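Local coordinates for protein mannose-6-phosphate isomerase (Bacillus subtilis, PDB 1QWR) that catalyses, as a zinc-dependent type 1 phosphomannose isomerase, the interconversion of D-mannose 6-phosphate and D-fructose 6-phosphate, at residues Phe270-Ile276 with Lys293-Leu299; Pro8-Val14 with Gly50-Asn56; Tyr134-Ala138 with Thr222-Asp227; Val100-Tyr106 with Lys216-Ala221. The contacts are given in a common frame with arbitrary orientation. Numbering follows the deposited sequence.

Contact 1: residues Phe270-Ile276 with Lys293-Leu299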
# COMPACT_ATOMS: atom_id res chain seq x y z
N PHE A 270 -4.18 3.81 -16.36
CA PHE A 270 -5.22 4.07 -15.36
C PHE A 270 -4.51 4.63 -14.14
O PHE A 270 -3.30 4.42 -13.97
CB PHE A 270 -6.01 2.81 -14.99
CG PHE A 270 -5.16 1.69 -14.46
CD1 PHE A 270 -4.94 1.55 -13.08
CD2 PHE A 270 -4.59 0.77 -15.33
CE1 PHE A 270 -4.16 0.49 -12.59
CE2 PHE A 270 -3.82 -0.28 -14.85
CZ PHE A 270 -3.60 -0.43 -13.48
N LEU A 271 -5.23 5.37 -13.30
CA LEU A 271 -4.61 5.93 -12.09
C LEU A 271 -5.36 5.43 -10.87
O LEU A 271 -6.59 5.44 -10.86
CB LEU A 271 -4.69 7.47 -12.09
CG LEU A 271 -3.88 8.21 -13.16
CD1 LEU A 271 -4.05 9.72 -12.93
CD2 LEU A 271 -2.41 7.80 -13.09
N ILE A 272 -4.61 4.98 -9.87
CA ILE A 272 -5.15 4.51 -8.60
C ILE A 272 -5.04 5.72 -7.66
O ILE A 272 -3.92 6.21 -7.45
CB ILE A 272 -4.32 3.36 -8.03
CG1 ILE A 272 -4.44 2.15 -8.94
CG2 ILE A 272 -4.75 3.07 -6.57
CD1 ILE A 272 -3.44 1.02 -8.63
N CYS A 273 -6.16 6.14 -7.06
CA CYS A 273 -6.19 7.33 -6.21
C CYS A 273 -6.81 7.13 -4.83
O CYS A 273 -7.87 6.50 -4.71
CB CYS A 273 -6.99 8.44 -6.92
SG CYS A 273 -6.49 8.74 -8.65
N SER A 274 -6.14 7.68 -3.81
CA SER A 274 -6.59 7.63 -2.40
C SER A 274 -6.58 9.05 -1.83
O SER A 274 -5.55 9.75 -1.86
CB SER A 274 -5.66 6.75 -1.54
OG SER A 274 -5.64 5.40 -1.97
N VAL A 275 -7.72 9.51 -1.33
CA VAL A 275 -7.78 10.86 -0.74
C VAL A 275 -7.42 10.72 0.73
O VAL A 275 -8.19 10.17 1.51
CB VAL A 275 -9.19 11.44 -0.88
CG1 VAL A 275 -9.22 12.85 -0.33
CG2 VAL A 275 -9.60 11.38 -2.36
N ILE A 276 -6.25 11.21 1.12
CA ILE A 276 -5.81 11.04 2.48
C ILE A 276 -6.06 12.22 3.40
O ILE A 276 -5.91 12.09 4.61
CB ILE A 276 -4.31 10.64 2.55
CG1 ILE A 276 -3.46 11.73 1.89
CG2 ILE A 276 -4.12 9.23 1.91
CD1 ILE A 276 -1.94 11.57 2.13
N LYS A 293 -11.85 12.75 2.19
CA LYS A 293 -10.89 11.90 2.88
C LYS A 293 -11.51 10.50 3.05
O LYS A 293 -12.64 10.35 3.55
CB LYS A 293 -10.60 12.51 4.26
CG LYS A 293 -9.49 11.84 5.04
CD LYS A 293 -9.37 12.43 6.43
CE LYS A 293 -8.19 11.84 7.17
NZ LYS A 293 -8.10 12.41 8.56
N GLY A 294 -10.76 9.48 2.65
CA GLY A 294 -11.28 8.13 2.77
C GLY A 294 -11.78 7.55 1.46
O GLY A 294 -12.05 6.34 1.38
N ASP A 295 -11.95 8.38 0.44
CA ASP A 295 -12.38 7.85 -0.88
C ASP A 295 -11.17 7.22 -1.58
O ASP A 295 -10.04 7.71 -1.48
CB ASP A 295 -12.89 8.95 -1.81
CG ASP A 295 -14.28 9.45 -1.46
OD1 ASP A 295 -15.07 8.70 -0.86
OD2 ASP A 295 -14.57 10.61 -1.83
N HIS A 296 -11.43 6.13 -2.31
CA HIS A 296 -10.42 5.44 -3.10
C HIS A 296 -11.09 5.21 -4.44
O HIS A 296 -12.26 4.76 -4.50
CB HIS A 296 -10.04 4.12 -2.44
CG HIS A 296 -9.46 4.29 -1.08
ND1 HIS A 296 -8.18 4.78 -0.87
CD2 HIS A 296 -10.00 4.11 0.14
CE1 HIS A 296 -7.96 4.88 0.43
NE2 HIS A 296 -9.05 4.49 1.07
N PHE A 297 -10.37 5.50 -5.52
CA PHE A 297 -10.96 5.34 -6.84
C PHE A 297 -9.93 5.18 -7.92
O PHE A 297 -8.73 5.49 -7.74
CB PHE A 297 -11.87 6.53 -7.17
CG PHE A 297 -11.17 7.87 -7.15
CD1 PHE A 297 -10.66 8.45 -8.33
CD2 PHE A 297 -11.03 8.57 -5.96
CE1 PHE A 297 -10.04 9.71 -8.31
CE2 PHE A 297 -10.41 9.83 -5.92
CZ PHE A 297 -9.91 10.41 -7.10
N ILE A 298 -10.40 4.69 -9.06
CA ILE A 298 -9.56 4.50 -10.22
C ILE A 298 -10.05 5.42 -11.32
O ILE A 298 -11.26 5.53 -11.55
CB ILE A 298 -9.63 3.03 -10.70
CG1 ILE A 298 -8.84 2.14 -9.74
CG2 ILE A 298 -9.11 2.91 -12.14
CD1 ILE A 298 -8.99 0.66 -10.03
N LEU A 299 -9.11 6.14 -11.95
CA LEU A 299 -9.45 6.97 -13.09
C LEU A 299 -9.04 6.07 -14.26
O LEU A 299 -7.85 5.73 -14.43
CB LEU A 299 -8.64 8.29 -13.11
CG LEU A 299 -8.91 9.22 -11.91
CD1 LEU A 299 -8.01 10.48 -11.96
CD2 LEU A 299 -10.38 9.62 -11.93
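The Phe297 ring, turned back by its p rotamer (chi1 59°), lies over Cys273 and fills the hollow between Val275 and Leu299. Cys273 CB sits 3.6 Å from the Phe297 ring centroid and 16° off its normal, a CH-pi contact; Val275 CG2 meets the ring edge, 4.0 Å from Phe297 CE2. Cys273 SG then touches Leu299 CD1 at 4.0 Å, and Leu271 CD1 closes the row 4.1 Å from Leu299 CD1. On the other face Ile272 and Ile298 pair loosely (CG1 to CG1 4.5 Å), while Ser274 OG and His296 ND1 share a hydrogen bond of 2.8 Å. Reciprocal backbone bonds fix this register: Cys273 N to Phe297 O (2.7 Å) and Phe297 N to Cys273 O (2.8 Å), repeated between Leu271 and Leu299. Gly294 N bonds Val275 O (2.9 Å). The axes of strands 271-276 and 296-299 come within 4.8 Å, their directions 151° apart; with strand 312-318 bonded along the far edge of 271-276, they form an antiparallel sheet characteristic of a cupin beta-barrel domain.

Contact 2: residues Pro8-Val14 with Gly50-Asn56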
# COMPACT_ATOMS: atom_id res chain seq x y z
N PRO A 8 -14.87 8.22 -13.18
CA PRO A 8 -14.20 7.68 -12.00
C PRO A 8 -14.87 6.42 -11.48
O PRO A 8 -16.10 6.32 -11.50
CB PRO A 8 -14.28 8.84 -11.00
CG PRO A 8 -14.27 10.06 -11.90
CD PRO A 8 -15.22 9.64 -13.00
N ILE A 9 -14.06 5.47 -11.01
CA ILE A 9 -14.62 4.21 -10.48
C ILE A 9 -14.27 4.16 -9.00
O ILE A 9 -13.11 3.91 -8.66
CB ILE A 9 -14.01 3.00 -11.22
CG1 ILE A 9 -14.30 3.10 -12.71
CG2 ILE A 9 -14.54 1.67 -10.62
CD1 ILE A 9 -13.43 2.18 -13.56
N PHE A 10 -15.25 4.39 -8.13
CA PHE A 10 -14.98 4.38 -6.69
C PHE A 10 -15.06 2.97 -6.16
O PHE A 10 -15.82 2.14 -6.67
CB PHE A 10 -15.98 5.29 -5.96
CG PHE A 10 -15.72 6.76 -6.15
CD1 PHE A 10 -15.00 7.48 -5.20
CD2 PHE A 10 -16.14 7.40 -7.31
CE1 PHE A 10 -14.69 8.84 -5.41
CE2 PHE A 10 -15.84 8.76 -7.54
CZ PHE A 10 -15.11 9.47 -6.58
N LEU A 11 -14.25 2.70 -5.14
CA LEU A 11 -14.16 1.38 -4.53
C LEU A 11 -14.58 1.38 -3.08
O LEU A 11 -14.23 2.27 -2.32
CB LEU A 11 -12.72 0.85 -4.65
CG LEU A 11 -12.35 0.80 -6.13
CD1 LEU A 11 -10.88 0.53 -6.33
CD2 LEU A 11 -13.21 -0.28 -6.80
N THR A 12 -15.33 0.36 -2.70
CA THR A 12 -15.77 0.22 -1.32
C THR A 12 -14.70 -0.53 -0.57
O THR A 12 -14.29 -1.62 -0.99
CB THR A 12 -17.06 -0.59 -1.23
OG1 THR A 12 -18.10 0.14 -1.88
CG2 THR A 12 -17.42 -0.85 0.25
N PRO A 13 -14.23 0.02 0.55
CA PRO A 13 -13.18 -0.62 1.35
C PRO A 13 -13.51 -1.97 2.02
O PRO A 13 -14.65 -2.24 2.40
CB PRO A 13 -12.82 0.45 2.37
CG PRO A 13 -14.08 1.24 2.53
CD PRO A 13 -14.64 1.31 1.13
N VAL A 14 -12.47 -2.78 2.15
CA VAL A 14 -12.51 -4.10 2.77
C VAL A 14 -11.62 -3.94 4.00
O VAL A 14 -10.63 -3.22 3.93
CB VAL A 14 -11.88 -5.15 1.84
CG1 VAL A 14 -11.75 -6.49 2.55
CG2 VAL A 14 -12.74 -5.29 0.59
N GLY A 50 -9.78 -10.54 -0.45
CA GLY A 50 -10.55 -9.38 -0.04
C GLY A 50 -10.62 -8.36 -1.16
O GLY A 50 -10.03 -7.29 -1.02
N PRO A 51 -11.31 -8.66 -2.27
CA PRO A 51 -11.38 -7.68 -3.37
C PRO A 51 -12.35 -6.52 -3.14
O PRO A 51 -13.40 -6.68 -2.48
CB PRO A 51 -11.77 -8.53 -4.57
CG PRO A 51 -12.71 -9.57 -3.94
CD PRO A 51 -12.01 -9.92 -2.62
N SER A 52 -11.98 -5.35 -3.66
CA SER A 52 -12.81 -4.17 -3.57
C SER A 52 -14.01 -4.35 -4.48
O SER A 52 -13.93 -5.03 -5.49
CB SER A 52 -12.06 -2.93 -4.06
OG SER A 52 -10.84 -2.75 -3.36
N THR A 53 -15.13 -3.73 -4.13
CA THR A 53 -16.31 -3.80 -4.98
C THR A 53 -16.56 -2.39 -5.47
O THR A 53 -16.32 -1.43 -4.74
CB THR A 53 -17.54 -4.30 -4.19
OG1 THR A 53 -17.70 -3.52 -3.00
CG2 THR A 53 -17.38 -5.75 -3.81
N VAL A 54 -17.00 -2.25 -6.72
CA VAL A 54 -17.29 -0.94 -7.30
C VAL A 54 -18.46 -0.31 -6.56
O VAL A 54 -19.53 -0.91 -6.38
CB VAL A 54 -17.63 -1.07 -8.78
CG1 VAL A 54 -17.98 0.29 -9.35
CG2 VAL A 54 -16.45 -1.69 -9.51
N ALA A 55 -18.24 0.93 -6.13
CA ALA A 55 -19.21 1.66 -5.34
C ALA A 55 -20.19 2.51 -6.11
O ALA A 55 -21.20 2.94 -5.55
CB ALA A 55 -18.46 2.54 -4.31
N ASN A 56 -19.92 2.74 -7.39
CA ASN A 56 -20.79 3.63 -8.19
C ASN A 56 -20.84 3.28 -9.66
O ASN A 56 -20.05 2.48 -10.15
CB ASN A 56 -20.26 5.06 -8.14
CG ASN A 56 -18.91 5.19 -8.87
OD1 ASN A 56 -17.94 4.54 -8.49
ND2 ASN A 56 -18.87 5.99 -9.93
O HOH W 1 -15.71 -3.91 -1.24
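This is an antiparallel edge pairing in which the short, weakly bonded strand 53-54 lies along strand 9-17, in the catalytic domain of the type I phosphomannose isomerases. The segments run 146° apart end to end, and Leu11 is matched with Val54 as a non-hydrogen-bonded pair, CA atoms 4.8 Å apart and side chains diverging. Two backbone bonds flank that pair: Ala55 N to Phe10 O (2.8 Å, 176°) and Thr12 N to Thr53 O (2.9 Å, 170°). Beyond Ala55 a side chain takes over from the backbone. The amide of Asn56 is bidentate, its OD1 accepting from Phe10 N at 2.7 Å and its ND2 donating to Pro8 O at 3.2 Å, so a single side-chain amide meets the main-chain groups on either side of Ile9. At the other end water 1 joins Thr12 O and Thr53 OG1, each 2.7 Å from it. Apolar packing is modest: Ile9 CG2 lies 3.9 Å from Val54 CG1. Separately, the Val14 CG2 methyl touches the carbonyl Pro51 O at 3.4 Å. Ile9 and Val54 both reach Leu67 of helix 64-70, Leu11 packs on Ile44 of strand 38-44, and strand 296-299 bonds to strand 9-17 through Ile298 and His296.

Contact 3: residues Tyr134-Ala138 with Thr222-Asp227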
# COMPACT_ATOMS: atom_id res chain seq x y z
N TYR A 134 14.09 -1.71 8.94
CA TYR A 134 14.38 -1.79 7.51
C TYR A 134 15.81 -2.27 7.28
O TYR A 134 16.76 -1.49 7.47
CB TYR A 134 14.21 -0.41 6.88
CG TYR A 134 14.30 -0.37 5.36
CD1 TYR A 134 13.15 -0.32 4.57
CD2 TYR A 134 15.54 -0.34 4.72
CE1 TYR A 134 13.23 -0.23 3.19
CE2 TYR A 134 15.63 -0.25 3.33
CZ TYR A 134 14.47 -0.20 2.57
OH TYR A 134 14.56 -0.09 1.21
N GLY A 135 15.96 -3.52 6.86
CA GLY A 135 17.28 -4.06 6.60
C GLY A 135 17.88 -4.74 7.82
O GLY A 135 17.27 -4.75 8.90
N HIS A 136 19.08 -5.28 7.65
CA HIS A 136 19.75 -6.00 8.74
C HIS A 136 21.27 -5.96 8.56
O HIS A 136 21.77 -5.49 7.55
CB HIS A 136 19.29 -7.45 8.77
CG HIS A 136 19.71 -8.21 7.56
ND1 HIS A 136 18.96 -8.25 6.40
CD2 HIS A 136 20.85 -8.90 7.29
CE1 HIS A 136 19.62 -8.92 5.47
NE2 HIS A 136 20.77 -9.32 5.99
N THR A 137 21.99 -6.49 9.54
CA THR A 137 23.45 -6.46 9.50
C THR A 137 24.14 -7.77 9.12
O THR A 137 25.37 -7.80 9.01
CB THR A 137 24.02 -6.05 10.87
OG1 THR A 137 23.55 -6.97 11.86
CG2 THR A 137 23.57 -4.64 11.23
N ALA A 138 23.37 -8.84 8.94
CA ALA A 138 23.96 -10.14 8.61
C ALA A 138 24.70 -10.11 7.28
O ALA A 138 24.20 -9.57 6.29
CB ALA A 138 22.90 -11.21 8.60
N THR A 222 17.30 -11.06 1.13
CA THR A 222 18.49 -10.59 0.47
C THR A 222 19.58 -10.44 1.53
O THR A 222 19.40 -9.72 2.50
CB THR A 222 18.26 -9.24 -0.14
OG1 THR A 222 17.19 -9.35 -1.08
CG2 THR A 222 19.52 -8.72 -0.83
N VAL A 223 20.71 -11.11 1.32
CA VAL A 223 21.82 -11.03 2.26
C VAL A 223 23.12 -10.88 1.47
O VAL A 223 23.38 -11.67 0.58
CB VAL A 223 21.91 -12.31 3.10
CG1 VAL A 223 23.07 -12.20 4.09
CG2 VAL A 223 20.58 -12.57 3.81
N PRO A 224 23.94 -9.86 1.78
CA PRO A 224 23.71 -8.85 2.82
C PRO A 224 22.68 -7.83 2.36
O PRO A 224 22.31 -7.79 1.19
CB PRO A 224 25.08 -8.20 2.98
CG PRO A 224 25.61 -8.23 1.59
CD PRO A 224 25.26 -9.65 1.15
N HIS A 225 22.23 -7.00 3.29
CA HIS A 225 21.28 -5.96 2.95
C HIS A 225 22.05 -4.77 2.44
O HIS A 225 23.07 -4.40 3.00
CB HIS A 225 20.49 -5.49 4.18
CG HIS A 225 19.64 -4.29 3.91
ND1 HIS A 225 18.41 -4.38 3.29
CD2 HIS A 225 19.87 -2.97 4.11
CE1 HIS A 225 17.92 -3.16 3.11
NE2 HIS A 225 18.79 -2.29 3.60
N VAL A 226 21.54 -4.17 1.38
CA VAL A 226 22.13 -2.96 0.81
C VAL A 226 20.95 -2.00 0.63
O VAL A 226 19.94 -2.37 0.02
CB VAL A 226 22.80 -3.24 -0.55
CG1 VAL A 226 23.34 -1.95 -1.15
CG2 VAL A 226 23.94 -4.25 -0.37
N ASP A 227 21.05 -0.79 1.19
CA ASP A 227 19.98 0.20 1.05
C ASP A 227 19.93 0.68 -0.38
O ASP A 227 20.96 1.09 -0.93
CB ASP A 227 20.21 1.42 1.94
CG ASP A 227 19.79 1.20 3.37
OD1 ASP A 227 18.88 0.37 3.61
OD2 ASP A 227 20.35 1.87 4.26
O HOH W 2 18.77 0.68 6.81
O HOH W 3 23.58 -6.92 5.86
O HOH W 4 16.86 -6.60 4.40
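Ring packing and water bridges hold these segments together, with no direct hydrogen bond between them. In the packing, Gly135 CA lies 3.5 Å from the His225 ring centroid and 8° off its normal; a CB on Gly135 would clash with His225 CD2, and its backbone angles also call for glycine. His225 CB in turn stands over the His136 ring, 4.0 Å from that centroid, so backbone and rings interleave. The Tyr134 and His225 rings meet obliquely, Tyr134 CE2 being 3.7 Å from His225 CE1. Among the polar links, water 3 donates to His136 O (2.9 Å) and Ala138 O (2.8 Å) and accepts from His225 N (2.9 Å); water 4 binds His225 ND1 at 2.9 Å and, weakly, His136 ND1 at 3.3 Å. Within the loop, His225 NE2 donates to Asp227 OD1 (2.7 Å, 166°), which orients the imidazole. With one face on Gly135 and both nitrogens bonded, to Asp227 OD1 and water 4, the His225 ring fastens the 222-227 loop to strand 131-136.

Contact 4: residues Val100-Tyr106 with Lys216-Ala221. With ZN (zinc ion), chain E.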
# COMPACT_ATOMS: atom_id res chain seq x y z
N VAL A 100 9.64 -10.70 5.68
CA VAL A 100 10.22 -10.51 4.36
C VAL A 100 9.18 -11.00 3.33
O VAL A 100 8.46 -11.97 3.58
CB VAL A 100 11.52 -11.34 4.18
CG1 VAL A 100 11.28 -12.78 4.54
CG2 VAL A 100 12.00 -11.25 2.73
N HIS A 101 9.11 -10.32 2.19
CA HIS A 101 8.19 -10.71 1.13
C HIS A 101 9.02 -11.26 -0.00
O HIS A 101 10.06 -10.70 -0.33
CB HIS A 101 7.39 -9.51 0.58
CG HIS A 101 6.54 -8.85 1.61
ND1 HIS A 101 5.49 -9.50 2.22
CD2 HIS A 101 6.55 -7.58 2.10
CE1 HIS A 101 4.89 -8.66 3.06
NE2 HIS A 101 5.51 -7.50 3.00
N PRO A 102 8.58 -12.37 -0.61
CA PRO A 102 9.35 -12.95 -1.72
C PRO A 102 9.14 -12.17 -3.01
O PRO A 102 8.20 -11.35 -3.12
CB PRO A 102 8.78 -14.35 -1.82
CG PRO A 102 7.32 -14.13 -1.49
CD PRO A 102 7.41 -13.21 -0.28
N ASP A 103 10.02 -12.42 -3.98
CA ASP A 103 9.91 -11.77 -5.27
C ASP A 103 8.97 -12.63 -6.12
O ASP A 103 8.48 -13.66 -5.64
CB ASP A 103 11.31 -11.63 -5.92
CG ASP A 103 11.92 -12.96 -6.37
OD1 ASP A 103 11.44 -14.03 -5.96
OD2 ASP A 103 12.89 -12.93 -7.15
N ASP A 104 8.68 -12.21 -7.35
CA ASP A 104 7.75 -12.95 -8.20
C ASP A 104 8.15 -14.41 -8.43
O ASP A 104 7.31 -15.33 -8.47
CB ASP A 104 7.60 -12.27 -9.57
CG ASP A 104 6.88 -10.94 -9.52
OD1 ASP A 104 6.22 -10.64 -8.49
OD2 ASP A 104 6.94 -10.20 -10.53
N TYR A 105 9.44 -14.65 -8.62
CA TYR A 105 9.90 -16.02 -8.86
C TYR A 105 9.66 -16.92 -7.66
O TYR A 105 9.05 -17.99 -7.77
CB TYR A 105 11.39 -16.04 -9.19
CG TYR A 105 11.93 -17.44 -9.29
CD1 TYR A 105 11.60 -18.27 -10.37
CD2 TYR A 105 12.73 -17.97 -8.28
CE1 TYR A 105 12.05 -19.59 -10.44
CE2 TYR A 105 13.19 -19.28 -8.33
CZ TYR A 105 12.84 -20.09 -9.41
OH TYR A 105 13.29 -21.39 -9.45
N TYR A 106 10.15 -16.50 -6.50
CA TYR A 106 10.00 -17.33 -5.31
C TYR A 106 8.55 -17.51 -4.91
O TYR A 106 8.15 -18.60 -4.50
CB TYR A 106 10.77 -16.75 -4.13
CG TYR A 106 10.97 -17.77 -3.02
CD1 TYR A 106 12.08 -18.62 -3.03
CD2 TYR A 106 10.04 -17.89 -1.98
CE1 TYR A 106 12.27 -19.58 -2.02
CE2 TYR A 106 10.22 -18.85 -0.95
CZ TYR A 106 11.34 -19.69 -0.99
OH TYR A 106 11.53 -20.65 -0.00
N LYS A 216 11.47 -20.17 4.76
CA LYS A 216 11.11 -19.37 3.60
C LYS A 216 11.62 -17.95 3.70
O LYS A 216 12.06 -17.38 2.70
CB LYS A 216 9.59 -19.38 3.40
CG LYS A 216 9.07 -20.70 2.81
CD LYS A 216 7.58 -20.63 2.52
CE LYS A 216 7.12 -21.85 1.74
NZ LYS A 216 5.68 -21.76 1.40
N ALA A 217 11.57 -17.36 4.89
CA ALA A 217 12.05 -15.99 5.06
C ALA A 217 13.54 -15.93 4.76
O ALA A 217 14.02 -15.02 4.07
CB ALA A 217 11.80 -15.52 6.51
N VAL A 218 14.28 -16.89 5.29
CA VAL A 218 15.73 -16.88 5.05
C VAL A 218 16.02 -17.10 3.57
O VAL A 218 16.90 -16.44 3.00
CB VAL A 218 16.41 -17.96 5.92
CG1 VAL A 218 17.90 -17.98 5.63
CG2 VAL A 218 16.19 -17.62 7.41
N ASN A 219 15.27 -17.99 2.94
CA ASN A 219 15.45 -18.24 1.51
C ASN A 219 15.12 -17.00 0.67
O ASN A 219 15.80 -16.70 -0.31
CB ASN A 219 14.56 -19.39 1.06
CG ASN A 219 15.22 -20.74 1.24
OD1 ASN A 219 16.13 -21.11 0.49
ND2 ASN A 219 14.77 -21.49 2.24
N ALA A 220 14.08 -16.27 1.05
CA ALA A 220 13.68 -15.10 0.27
C ALA A 220 14.45 -13.83 0.56
O ALA A 220 14.48 -12.89 -0.25
CB ALA A 220 12.19 -14.83 0.47
N ALA A 221 15.09 -13.80 1.72
CA ALA A 221 15.81 -12.62 2.17
C ALA A 221 17.10 -12.33 1.43
O ALA A 221 17.88 -13.23 1.14
CB ALA A 221 16.09 -12.72 3.68
ZN ZN E . 5.26 -5.53 4.52
O HOH W 5 12.98 -12.96 -2.40
O HOH W 6 2.98 -5.74 3.28
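Within one short segment the chain turns His101 to a metal and the preceding Val100, with Tyr106 further on, to a helix: His101 points away from residues 216-221 and binds zinc through NE2 at 2.5 Å, whereas Val100 and Tyr106 point toward them. No direct hydrogen bond crosses the contact, so apolar fit carries it. Val100 CG1 presses tightly against Ala217, 3.3 Å from Ala217 CA and 3.4 Å from Ala217 CB, while Val100 CG2 lies 4.2 Å from Ala220 CB. Pro102 CB meets the same methyl group, Ala220 CB, at 4.1 Å. Tyr106 reaches the helix chiefly with its hydroxyl end, OH lying 3.4 Å from Asn219 CB and 3.7 Å from Lys216 CG; the Lys216 ammonium forms a salt bridge with Glu111. Asp103 N-caps helix 104-110, its OD1 accepting from Tyr106 N (2.8 Å, 168°). Water 5 donates to Ala220 O at 2.6 Å and accepts weakly from Asp103 N at 3.4 Å. The small alanines let helix 214-220 approach the backbone beside His101. Glu119 and His176 complete the protein ligands and water 6 lies 2.6 Å from the metal, the mononuclear zinc site of a type 1 phosphomannose isomerase.

How the contacts relate
Contacts 1 and 2 are consecutive parts of one sheet, their centres 10 Å apart: Ile298 N to Ile9 O (2.8 Å) and Leu11 N to His296 O (2.9 Å) are probable hydrogen bonds, so strand 9-17 joins the catalytic and cupin family regions. Contacts 3 and 4 lie on the opposite side of the chain's centre from contact 1. Their centres are 13 Å apart, and they share a continuous run, since Ala221 of contact 4 leads directly into Thr222 of contact 3. Contact 4 supplies the zinc ligand His101; the Tyr134 side chain of contact 3 is about 9 Å from the zinc. Contacts 1 and 2, each centred 30 Å from contact 4, lie away from that site.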